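Local atomic coordinates of benzoylformate Decarboxylase (Polynucleobacter necessarius, PDB entry 4K9Q), a protein that binds thiamine diphosphate together with a magnesium ion and probably catalyses the non-oxidative decarboxylation of benzoylformate to benzaldehyde and carbon dioxide. Residues G460-F465 with P475-P480; V370-S375 with D429-Y434; F392-S397 with G401-A406. All blocks are in the same frame, centred on the assembly; numbering follows the deposited sequence.

Contact 1 of 3, residues G460-F465 with P475-P480; sequences GILKQF and PGLDLP. With TPP (thiamine diphosphate), chain D.
Lys463 NZ is gripped by two carboxylates. Asp478 OD1 meets NZ at 2.6 Å, on its syn side and 22° out of the carboxylate plane. The carboxylate of Glu458, whose backbone O binds the magnesium ion, forms a second salt bridge to NZ. The lysine chain is extended beyond CG, and this carries the ammonium from helix 460-468 across to the loop. On the way it runs antiparallel to the Leu477 side chain, with Lys463 CG 4.0 Å from Leu477 CD1. With alanine in place of Lys463, Asp478 and Glu458 would probably lose the positive charge they share, and the packing against Leu477 CD1 would go too. Leu462 lies roughly perpendicular to Leu477, with CD1 of Leu462 3.7 Å from CD2 of Leu477. The same Leu462 CD1 also lies 3.7 Å from the thiazolium methyl CM4 of the cofactor. At the first turn of the helix, Gly460 N bonds to O3B of thiamine diphosphate and Ile461 N to O1B, each at 2.7 Å. With no side chain, Gly460 can bring its N this close to O3B. A helix N-terminus giving backbone N-H groups to the diphosphate is characteristic of the cofactor site in thiamine diphosphate enzymes.

Contact 2 of 3, residues V370-S375 with D429-Y434; sequences VEECPS and DGSFQY. With MG (magnesium ion), chain C; TPP (thiamine diphosphate), chain D.
Glu372, at the end of strand 368-372, and Ser431, in the short, loosely hydrogen-bonded helix 429-434, approach to 6.6 Å between their CA atoms. No hydrogen bond joins the two segments directly. Ser431 CB packs against Glu372 O at 3.3 Å. Backbone N-H groups of Asp403 (to OE1) and Gly401 (to OE2) bind the Glu372 carboxylate, and OE2 lies beside Ser431 CB. Ser431 OG does the polar work: it lies beside the backbone N, chi1 -71°, and both OG and N donate to O1A of thiamine diphosphate at 2.6 Å. Gly430 N donates to O2A at 2.8 Å. From the other segment, Ser375 N reaches O2B of the second phosphate at 3.2 Å. Pro374 lies between these donors, its CD 3.7 Å from Ser431 OG and its CG beside the thiazolium sulfur. Asp429 OD1 binds magnesium at 2.2 Å. Phosphate oxygens O2A and O3B, a water, Asn456 OD1 and Glu458 O complete six oxygen ligands. Tyr434 OH bonds to Asn23 of the second subunit, while its ring lies obliquely beside the cofactor's N1'. The Gly-Asp-Gly sequence begun at Gly428 is the known diphosphate-binding signature of this family. The metal probably offsets part of the diphosphate charge, while N-H and hydroxyl donors fix the position of its oxygens.

Contact 3 of 3, residues F392-S397 with G401-A406; sequences FYTFAS and GWDLPA
The beta-alpha unit at the edge of the parallel sheet in the C-terminal thiamine diphosphate-binding domain is closed by this contact. Strand 392-393 is the outermost strand of that sheet within this chain, and helix 403-417 follows it after a short loop that carries the cofactor-binding residues Gly398 and Leu400. Trp402 and Asp403, where the loop meets the helix, pack back on Thr394 and Phe395. The Trp402 side chain has CG anti to the backbone N, chi1 -176°, and this sends the six-membered ring toward the backbone of Thr394 and Phe395. Its CE3 lies 3.7 Å from Phe395 CB, and its CZ3 3.6 Å from the carbonyl carbon of Thr394. The two aromatic side chains pass alongside each other, pointing opposite ways. The indole NE1 is satisfied by Asp55, and helices 47-61 and 79-88 of the N-terminal domain also touch this ring. Contact 3 therefore joins two domains of the chain as well as strand and helix. Asp403 fits between Thr394 and Phe395. Its OD1 comes within 3.2 Å of Thr394 CA, while Thr394 OG1 spends its hydrogen bond on Glu371 O. A carboxylate over a phenyl face would not be favoured electrostatically, so the approach is probably set by packing. The carboxylate and ring planes stand 72° apart, and Asp403 OD2 lies 3.4 Å above one face of Phe395, offset toward the rim.

Contacts 1 and 2 grip the same thiamine diphosphate, and their centres are 13 Å apart. They also touch directly: Ile461 CG2 packs on Pro374 CB at 3.6 Å, and Leu479 CD1 on Gly430 CA at 3.5 Å. Contact 3 is nested in the chain loop that contact 2 closes, and its centre is 9 Å from that of contact 2. Strands 368-372 and 392-393 are sheet neighbours. Glu371 O lies 2.6 Å from Thr394 OG1, and Glu372 OE1 2.9 Å from Asp403 N. Contact 3 lies next to the cofactor site, with the Phe395 side chain about 6 Å from the cofactor at nearest atoms. Contacts 1 and 3 do not touch; their nearest atoms are about 9 Å apart.

Contact 1 of 3, residues G460-F465 with P475-P480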
loop_
_atom_site.group_PDB
_atom_site.type_symbol
_atom_site.label_atom_id
_atom_site.label_comp_id
_atom_site.label_asym_id
_atom_site.label_seq_id
_atom_site.Cartn_x
_atom_site.Cartn_y
_atom_site.Cartn_z
ATOM N N GLY A 460 -17.127 31.860 1.718
ATOM C CA GLY A 460 -17.168 32.826 0.630
ATOM C C GLY A 460 -16.535 32.358 -0.662
ATOM O O GLY A 460 -17.122 32.500 -1.744
ATOM N N ILE A 461 -15.336 31.807 -0.566
ATOM C CA ILE A 461 -14.625 31.451 -1.779
ATOM C C ILE A 461 -15.336 30.323 -2.522
ATOM O O ILE A 461 -15.217 30.219 -3.741
ATOM C CB ILE A 461 -13.149 31.120 -1.527
ATOM C CG1 ILE A 461 -12.385 31.145 -2.861
ATOM C CG2 ILE A 461 -13.018 29.779 -0.850
ATOM C CD1 ILE A 461 -10.888 31.054 -2.739
ATOM N N LEU A 462 -16.089 29.488 -1.808
ATOM C CA LEU A 462 -16.863 28.452 -2.508
ATOM C C LEU A 462 -18.003 29.049 -3.340
ATOM O O LEU A 462 -18.403 28.475 -4.356
ATOM C CB LEU A 462 -17.405 27.398 -1.545
ATOM C CG LEU A 462 -16.359 26.596 -0.764
ATOM C CD1 LEU A 462 -17.014 25.497 0.057
ATOM C CD2 LEU A 462 -15.290 26.027 -1.694
ATOM N N LYS A 463 -18.526 30.195 -2.923
ATOM C CA LYS A 463 -19.537 30.879 -3.734
ATOM C C LYS A 463 -18.878 31.537 -4.945
ATOM O O LYS A 463 -19.481 31.629 -6.012
ATOM C CB LYS A 463 -20.315 31.910 -2.903
ATOM C CG LYS A 463 -21.185 31.289 -1.809
ATOM C CD LYS A 463 -22.043 32.335 -1.116
ATOM C CE LYS A 463 -22.852 31.711 0.010
ATOM N NZ LYS A 463 -23.706 32.728 0.700
ATOM N N GLN A 464 -17.641 31.996 -4.771
ATOM C CA GLN A 464 -16.869 32.543 -5.880
ATOM C C GLN A 464 -16.649 31.441 -6.910
ATOM O O GLN A 464 -16.788 31.657 -8.112
ATOM C CB GLN A 464 -15.524 33.086 -5.397
ATOM C CG GLN A 464 -15.634 34.319 -4.491
ATOM C CD GLN A 464 -14.289 34.840 -4.009
ATOM O OE1 GLN A 464 -13.468 34.096 -3.460
ATOM N NE2 GLN A 464 -14.056 36.133 -4.211
ATOM N N PHE A 465 -16.298 30.254 -6.431
ATOM C CA PHE A 465 -16.125 29.108 -7.318
ATOM C C PHE A 465 -17.422 28.679 -7.990
ATOM O O PHE A 465 -17.417 28.287 -9.155
ATOM C CB PHE A 465 -15.559 27.922 -6.544
ATOM C CG PHE A 465 -14.101 27.731 -6.730
ATOM C CD1 PHE A 465 -13.624 27.052 -7.837
ATOM C CD2 PHE A 465 -13.199 28.226 -5.806
ATOM C CE1 PHE A 465 -12.259 26.857 -8.020
ATOM C CE2 PHE A 465 -11.831 28.042 -5.983
ATOM C CZ PHE A 465 -11.365 27.355 -7.093
ATOM N N PRO A 475 -25.502 23.110 -1.608
ATOM C CA PRO A 475 -25.844 23.290 -0.195
ATOM C C PRO A 475 -24.625 23.486 0.696
ATOM O O PRO A 475 -23.494 23.286 0.259
ATOM C CB PRO A 475 -26.548 21.981 0.167
ATOM C CG PRO A 475 -25.972 20.980 -0.760
ATOM C CD PRO A 475 -25.600 21.699 -2.033
ATOM N N GLY A 476 -24.868 23.897 1.936
ATOM C CA GLY A 476 -23.810 23.993 2.932
ATOM C C GLY A 476 -22.799 25.122 2.787
ATOM O O GLY A 476 -21.698 25.035 3.340
ATOM N N LEU A 477 -23.164 26.194 2.086
ATOM C CA LEU A 477 -22.218 27.282 1.870
ATOM C C LEU A 477 -22.400 28.440 2.847
ATOM O O LEU A 477 -21.520 29.301 2.969
ATOM C CB LEU A 477 -22.269 27.771 0.419
ATOM C CG LEU A 477 -21.971 26.726 -0.668
ATOM C CD1 LEU A 477 -21.893 27.388 -2.038
ATOM C CD2 LEU A 477 -20.685 25.969 -0.354
ATOM N N ASP A 478 -23.529 28.455 3.549
ATOM C CA ASP A 478 -23.807 29.513 4.530
ATOM C C ASP A 478 -23.517 29.069 5.956
ATOM O O ASP A 478 -23.737 27.909 6.311
ATOM C CB ASP A 478 -25.249 29.995 4.406
ATOM C CG ASP A 478 -25.488 30.744 3.113
ATOM O OD1 ASP A 478 -24.726 31.694 2.835
ATOM O OD2 ASP A 478 -26.417 30.371 2.371
ATOM N N LEU A 479 -23.023 30.003 6.770
ATOM C CA LEU A 479 -22.627 29.712 8.144
ATOM C C LEU A 479 -23.293 30.640 9.168
ATOM O O LEU A 479 -22.611 31.353 9.901
ATOM C CB LEU A 479 -21.115 29.846 8.287
ATOM C CG LEU A 479 -20.258 28.937 7.420
ATOM C CD1 LEU A 479 -18.772 29.295 7.561
ATOM C CD2 LEU A 479 -20.525 27.465 7.755
ATOM N N PRO A 480 -24.631 30.610 9.243
ATOM C CA PRO A 480 -25.298 31.407 10.275
ATOM C C PRO A 480 -25.090 30.840 11.674
ATOM O O PRO A 480 -24.735 29.664 11.851
ATOM C CB PRO A 480 -26.775 31.280 9.893
ATOM C CG PRO A 480 -26.853 29.925 9.269
ATOM C CD PRO A 480 -25.595 29.837 8.445
HETATM N "N1'" TPP D . -12.151 21.082 4.082
HETATM C "C2'" TPP D . -10.775 21.176 4.221
HETATM C CM2 TPP D . -10.068 20.418 5.305
HETATM N "N3'" TPP D . -10.027 21.951 3.355
HETATM C "C4'" TPP D . -10.651 22.646 2.349
HETATM N "N4'" TPP D . -9.923 23.380 1.509
HETATM C "C5'" TPP D . -12.039 22.588 2.223
HETATM C "C6'" TPP D . -12.796 21.790 3.080
HETATM C "C7'" TPP D . -12.724 23.348 1.117
HETATM N N3 TPP D . -12.776 24.798 1.248
HETATM C C2 TPP D . -11.943 25.681 0.579
HETATM S S1 TPP D . -12.246 27.233 0.883
HETATM C C5 TPP D . -13.461 26.842 1.875
HETATM C C4 TPP D . -13.683 25.473 2.002
HETATM C CM4 TPP D . -14.744 24.828 2.858
HETATM C C6 TPP D . -14.210 27.987 2.495
HETATM C C7 TPP D . -13.386 28.888 3.401
HETATM O O7 TPP D . -14.330 29.705 4.054
HETATM P PA TPP D . -13.879 30.879 5.056
HETATM O O1A TPP D . -12.753 30.379 5.915
HETATM O O2A TPP D . -15.040 31.328 5.884
HETATM O O3A TPP D . -13.235 31.991 4.090
HETATM P PB TPP D . -13.981 32.972 3.058
HETATM O O1B TPP D . -13.890 32.320 1.716
HETATM O O2B TPP D . -13.205 34.270 3.086
HETATM O O3B TPP D . -15.417 33.159 3.430
#

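Contact 2 of 3, residues V370-S375 with D429-Y434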
loop_
_atom_site.group_PDB
_atom_site.type_symbol
_atom_site.label_atom_id
_atom_site.label_comp_id
_atom_site.label_asym_id
_atom_site.label_seq_id
_atom_site.Cartn_x
_atom_site.Cartn_y
_atom_site.Cartn_z
ATOM N N VAL A 370 0.256 35.335 9.189
ATOM C CA VAL A 370 -0.258 34.034 8.756
ATOM C C VAL A 370 -1.648 34.250 8.165
ATOM O O VAL A 370 -2.379 35.125 8.618
ATOM C CB VAL A 370 -0.349 33.087 9.962
ATOM C CG1 VAL A 370 -0.933 31.732 9.556
ATOM C CG2 VAL A 370 1.042 32.901 10.585
ATOM N N GLU A 371 -2.012 33.492 7.136
ATOM C CA GLU A 371 -3.313 33.706 6.505
ATOM C C GLU A 371 -4.025 32.403 6.140
ATOM O O GLU A 371 -3.428 31.480 5.583
ATOM C CB GLU A 371 -3.182 34.627 5.282
ATOM C CG GLU A 371 -4.408 34.690 4.364
ATOM C CD GLU A 371 -4.469 33.532 3.373
ATOM O OE1 GLU A 371 -5.554 32.924 3.246
ATOM O OE2 GLU A 371 -3.440 33.214 2.711
ATOM N N GLU A 372 -5.307 32.343 6.476
ATOM C CA GLU A 372 -6.199 31.276 6.034
ATOM C C GLU A 372 -7.595 31.878 5.971
ATOM O O GLU A 372 -8.460 31.574 6.788
ATOM C CB GLU A 372 -6.156 30.078 6.985
ATOM C CG GLU A 372 -6.854 28.824 6.445
ATOM C CD GLU A 372 -6.658 27.617 7.341
ATOM O OE1 GLU A 372 -5.523 27.089 7.424
ATOM O OE2 GLU A 372 -7.639 27.196 7.976
ATOM N N CYS A 373 -7.777 32.766 5.000
ATOM C CA CYS A 373 -9.046 33.446 4.767
ATOM C C CYS A 373 -9.141 33.547 3.257
ATOM O O CYS A 373 -8.779 34.565 2.660
ATOM C CB CYS A 373 -9.029 34.834 5.405
ATOM S SG CYS A 373 -10.654 35.612 5.424
ATOM N N PRO A 374 -9.593 32.463 2.618
ATOM C CA PRO A 374 -9.410 32.325 1.172
ATOM C C PRO A 374 -9.954 33.480 0.324
ATOM O O PRO A 374 -9.258 33.918 -0.597
ATOM C CB PRO A 374 -10.140 31.012 0.859
ATOM C CG PRO A 374 -9.929 30.190 2.110
ATOM C CD PRO A 374 -10.061 31.210 3.243
ATOM N N SER A 375 -11.148 33.982 0.618
ATOM C CA SER A 375 -11.737 34.983 -0.273
ATOM C C SER A 375 -10.973 36.315 -0.305
ATOM O O SER A 375 -11.099 37.063 -1.274
ATOM C CB SER A 375 -13.222 35.228 0.046
ATOM O OG SER A 375 -13.371 35.946 1.247
ATOM N N ASP A 429 -14.078 32.906 8.866
ATOM C CA ASP A 429 -14.929 32.305 9.890
ATOM C C ASP A 429 -15.143 30.788 9.696
ATOM O O ASP A 429 -15.193 30.040 10.675
ATOM C CB ASP A 429 -16.254 33.071 10.103
ATOM C CG ASP A 429 -17.060 33.267 8.827
ATOM O OD1 ASP A 429 -16.515 33.111 7.728
ATOM O OD2 ASP A 429 -18.255 33.629 8.929
ATOM N N GLY A 430 -15.262 30.344 8.446
ATOM C CA GLY A 430 -15.330 28.919 8.147
ATOM C C GLY A 430 -14.029 28.201 8.479
ATOM O O GLY A 430 -14.026 27.172 9.166
ATOM N N SER A 431 -12.920 28.750 7.986
ATOM C CA SER A 431 -11.594 28.183 8.224
ATOM C C SER A 431 -11.291 28.048 9.711
ATOM O O SER A 431 -10.714 27.059 10.138
ATOM C CB SER A 431 -10.509 29.050 7.575
ATOM O OG SER A 431 -10.548 28.955 6.158
ATOM N N PHE A 432 -11.681 29.056 10.485
ATOM C CA PHE A 432 -11.452 29.109 11.934
ATOM C C PHE A 432 -11.957 27.856 12.655
ATOM O O PHE A 432 -11.372 27.430 13.650
ATOM C CB PHE A 432 -12.163 30.351 12.489
ATOM C CG PHE A 432 -11.708 30.783 13.865
ATOM C CD1 PHE A 432 -10.501 31.449 14.039
ATOM C CD2 PHE A 432 -12.528 30.590 14.966
ATOM C CE1 PHE A 432 -10.109 31.881 15.301
ATOM C CE2 PHE A 432 -12.143 31.028 16.228
ATOM C CZ PHE A 432 -10.934 31.666 16.390
ATOM N N GLN A 433 -13.039 27.262 12.146
ATOM C CA GLN A 433 -13.682 26.126 12.817
ATOM C C GLN A 433 -12.918 24.809 12.764
ATOM O O GLN A 433 -13.061 23.980 13.657
ATOM C CB GLN A 433 -15.074 25.874 12.224
ATOM C CG GLN A 433 -15.948 27.114 12.121
ATOM C CD GLN A 433 -16.129 27.784 13.461
ATOM O OE1 GLN A 433 -16.387 27.116 14.468
ATOM N NE2 GLN A 433 -15.962 29.107 13.496
ATOM N N TYR A 434 -12.133 24.589 11.719
ATOM C CA TYR A 434 -11.578 23.244 11.514
ATOM C C TYR A 434 -10.694 22.787 12.662
ATOM O O TYR A 434 -10.796 21.647 13.111
ATOM C CB TYR A 434 -10.824 23.133 10.179
ATOM C CG TYR A 434 -11.755 23.184 8.979
ATOM C CD1 TYR A 434 -12.221 24.400 8.490
ATOM C CD2 TYR A 434 -12.159 22.016 8.336
ATOM C CE1 TYR A 434 -13.072 24.447 7.403
ATOM C CE2 TYR A 434 -13.011 22.057 7.244
ATOM C CZ TYR A 434 -13.465 23.277 6.787
ATOM O OH TYR A 434 -14.312 23.362 5.712
HETATM MG MG MG C . -16.218 33.130 5.532
HETATM N "N1'" TPP D . -12.151 21.082 4.082
HETATM C "C2'" TPP D . -10.775 21.176 4.221
HETATM C CM2 TPP D . -10.068 20.418 5.305
HETATM N "N3'" TPP D . -10.027 21.951 3.355
HETATM C "C4'" TPP D . -10.651 22.646 2.349
HETATM N "N4'" TPP D . -9.923 23.380 1.509
HETATM C "C5'" TPP D . -12.039 22.588 2.223
HETATM C "C6'" TPP D . -12.796 21.790 3.080
HETATM C "C7'" TPP D . -12.724 23.348 1.117
HETATM N N3 TPP D . -12.776 24.798 1.248
HETATM C C2 TPP D . -11.943 25.681 0.579
HETATM S S1 TPP D . -12.246 27.233 0.883
HETATM C C5 TPP D . -13.461 26.842 1.875
HETATM C C4 TPP D . -13.683 25.473 2.002
HETATM C CM4 TPP D . -14.744 24.828 2.858
HETATM C C6 TPP D . -14.210 27.987 2.495
HETATM C C7 TPP D . -13.386 28.888 3.401
HETATM O O7 TPP D . -14.330 29.705 4.054
HETATM P PA TPP D . -13.879 30.879 5.056
HETATM O O1A TPP D . -12.753 30.379 5.915
HETATM O O2A TPP D . -15.040 31.328 5.884
HETATM O O3A TPP D . -13.235 31.991 4.090
HETATM P PB TPP D . -13.981 32.972 3.058
HETATM O O1B TPP D . -13.890 32.320 1.716
HETATM O O2B TPP D . -13.205 34.270 3.086
HETATM O O3B TPP D . -15.417 33.159 3.430
HETATM O O HOH W 1 -14.444 34.617 5.923
#

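Contact 3 of 3, residues F392-S397 with G401-A406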
loop_
_atom_site.group_PDB
_atom_site.type_symbol
_atom_site.label_atom_id
_atom_site.label_comp_id
_atom_site.label_asym_id
_atom_site.label_seq_id
_atom_site.Cartn_x
_atom_site.Cartn_y
_atom_site.Cartn_z
ATOM N N PHE A 392 5.965 35.946 6.299
ATOM C CA PHE A 392 4.647 35.456 5.875
ATOM C C PHE A 392 4.607 33.941 5.729
ATOM O O PHE A 392 5.499 33.337 5.111
ATOM C CB PHE A 392 4.208 36.096 4.557
ATOM C CG PHE A 392 2.927 35.523 4.012
ATOM C CD1 PHE A 392 1.704 35.931 4.525
ATOM C CD2 PHE A 392 2.945 34.565 3.006
ATOM C CE1 PHE A 392 0.511 35.389 4.035
ATOM C CE2 PHE A 392 1.765 34.024 2.515
ATOM C CZ PHE A 392 0.546 34.442 3.030
ATOM N N TYR A 393 3.557 33.333 6.277
ATOM C CA TYR A 393 3.388 31.885 6.192
ATOM C C TYR A 393 1.935 31.509 5.944
ATOM O O TYR A 393 1.022 32.053 6.588
ATOM C CB TYR A 393 3.798 31.224 7.508
ATOM C CG TYR A 393 5.231 31.408 7.936
ATOM C CD1 TYR A 393 5.655 32.597 8.526
ATOM C CD2 TYR A 393 6.156 30.381 7.778
ATOM C CE1 TYR A 393 6.976 32.754 8.939
ATOM C CE2 TYR A 393 7.470 30.528 8.184
ATOM C CZ TYR A 393 7.871 31.717 8.761
ATOM O OH TYR A 393 9.177 31.879 9.172
ATOM N N THR A 394 1.723 30.552 5.049
ATOM C CA THR A 394 0.421 29.902 4.917
ATOM C C THR A 394 0.694 28.449 4.499
ATOM O O THR A 394 1.859 28.029 4.388
ATOM C CB THR A 394 -0.513 30.649 3.926
ATOM O OG1 THR A 394 -1.845 30.109 3.988
ATOM C CG2 THR A 394 0.010 30.559 2.497
ATOM N N PHE A 395 -0.363 27.675 4.290
ATOM C CA PHE A 395 -0.196 26.278 3.864
ATOM C C PHE A 395 0.193 26.117 2.386
ATOM O O PHE A 395 -0.104 26.977 1.550
ATOM C CB PHE A 395 -1.436 25.435 4.236
ATOM C CG PHE A 395 -2.768 26.021 3.784
ATOM C CD1 PHE A 395 -3.951 25.582 4.368
ATOM C CD2 PHE A 395 -2.841 26.955 2.766
ATOM C CE1 PHE A 395 -5.184 26.090 3.972
ATOM C CE2 PHE A 395 -4.070 27.483 2.358
ATOM C CZ PHE A 395 -5.247 27.044 2.961
ATOM N N ALA A 396 0.897 25.033 2.076
ATOM C CA ALA A 396 1.210 24.709 0.685
ATOM C C ALA A 396 0.104 23.887 0.030
ATOM O O ALA A 396 0.103 23.706 -1.193
ATOM C CB ALA A 396 2.544 23.953 0.594
ATOM N N SER A 397 -0.848 23.419 0.840
ATOM C CA SER A 397 -1.749 22.336 0.447
ATOM C C SER A 397 -3.203 22.743 0.189
ATOM O O SER A 397 -3.955 21.990 -0.437
ATOM C CB SER A 397 -1.772 21.298 1.555
ATOM O OG SER A 397 -2.442 21.857 2.681
ATOM N N GLY A 401 -7.647 24.268 8.381
ATOM C CA GLY A 401 -7.378 23.737 9.707
ATOM C C GLY A 401 -5.893 23.737 10.043
ATOM O O GLY A 401 -5.497 23.326 11.128
ATOM N N TRP A 402 -5.063 24.199 9.114
ATOM C CA TRP A 402 -3.626 24.187 9.361
ATOM C C TRP A 402 -3.144 25.478 10.020
ATOM O O TRP A 402 -2.346 25.441 10.957
ATOM C CB TRP A 402 -2.849 23.945 8.062
ATOM C CG TRP A 402 -1.372 23.821 8.290
ATOM C CD1 TRP A 402 -0.695 22.703 8.699
ATOM C CD2 TRP A 402 -0.393 24.852 8.136
ATOM N NE1 TRP A 402 0.647 22.978 8.800
ATOM C CE2 TRP A 402 0.859 24.291 8.460
ATOM C CE3 TRP A 402 -0.452 26.200 7.760
ATOM C CZ2 TRP A 402 2.047 25.029 8.422
ATOM C CZ3 TRP A 402 0.736 26.933 7.713
ATOM C CH2 TRP A 402 1.964 26.342 8.045
ATOM N N ASP A 403 -3.627 26.614 9.532
ATOM C CA ASP A 403 -3.007 27.897 9.881
ATOM C C ASP A 403 -3.244 28.354 11.313
ATOM O O ASP A 403 -2.352 28.931 11.944
ATOM C CB ASP A 403 -3.398 28.989 8.879
ATOM C CG ASP A 403 -2.698 28.808 7.535
ATOM O OD1 ASP A 403 -1.588 29.359 7.382
ATOM O OD2 ASP A 403 -3.239 28.094 6.655
ATOM N N LEU A 404 -4.439 28.100 11.838
ATOM C CA LEU A 404 -4.733 28.498 13.203
ATOM C C LEU A 404 -3.745 27.870 14.200
ATOM O O LEU A 404 -3.078 28.588 14.940
ATOM C CB LEU A 404 -6.197 28.222 13.564
ATOM C CG LEU A 404 -6.652 28.756 14.926
ATOM C CD1 LEU A 404 -8.164 28.854 14.952
ATOM C CD2 LEU A 404 -6.141 27.875 16.065
ATOM N N PRO A 405 -3.629 26.532 14.208
ATOM C CA PRO A 405 -2.593 25.950 15.070
ATOM C C PRO A 405 -1.154 26.237 14.603
ATOM O O PRO A 405 -0.260 26.386 15.446
ATOM C CB PRO A 405 -2.919 24.446 15.066
ATOM C CG PRO A 405 -3.781 24.232 13.847
ATOM C CD PRO A 405 -4.533 25.515 13.634
ATOM N N ALA A 406 -0.914 26.351 13.301
ATOM C CA ALA A 406 0.459 26.620 12.861
ATOM C C ALA A 406 0.961 27.960 13.414
ATOM O O ALA A 406 2.148 28.099 13.751
ATOM C CB ALA A 406 0.581 26.577 11.338
#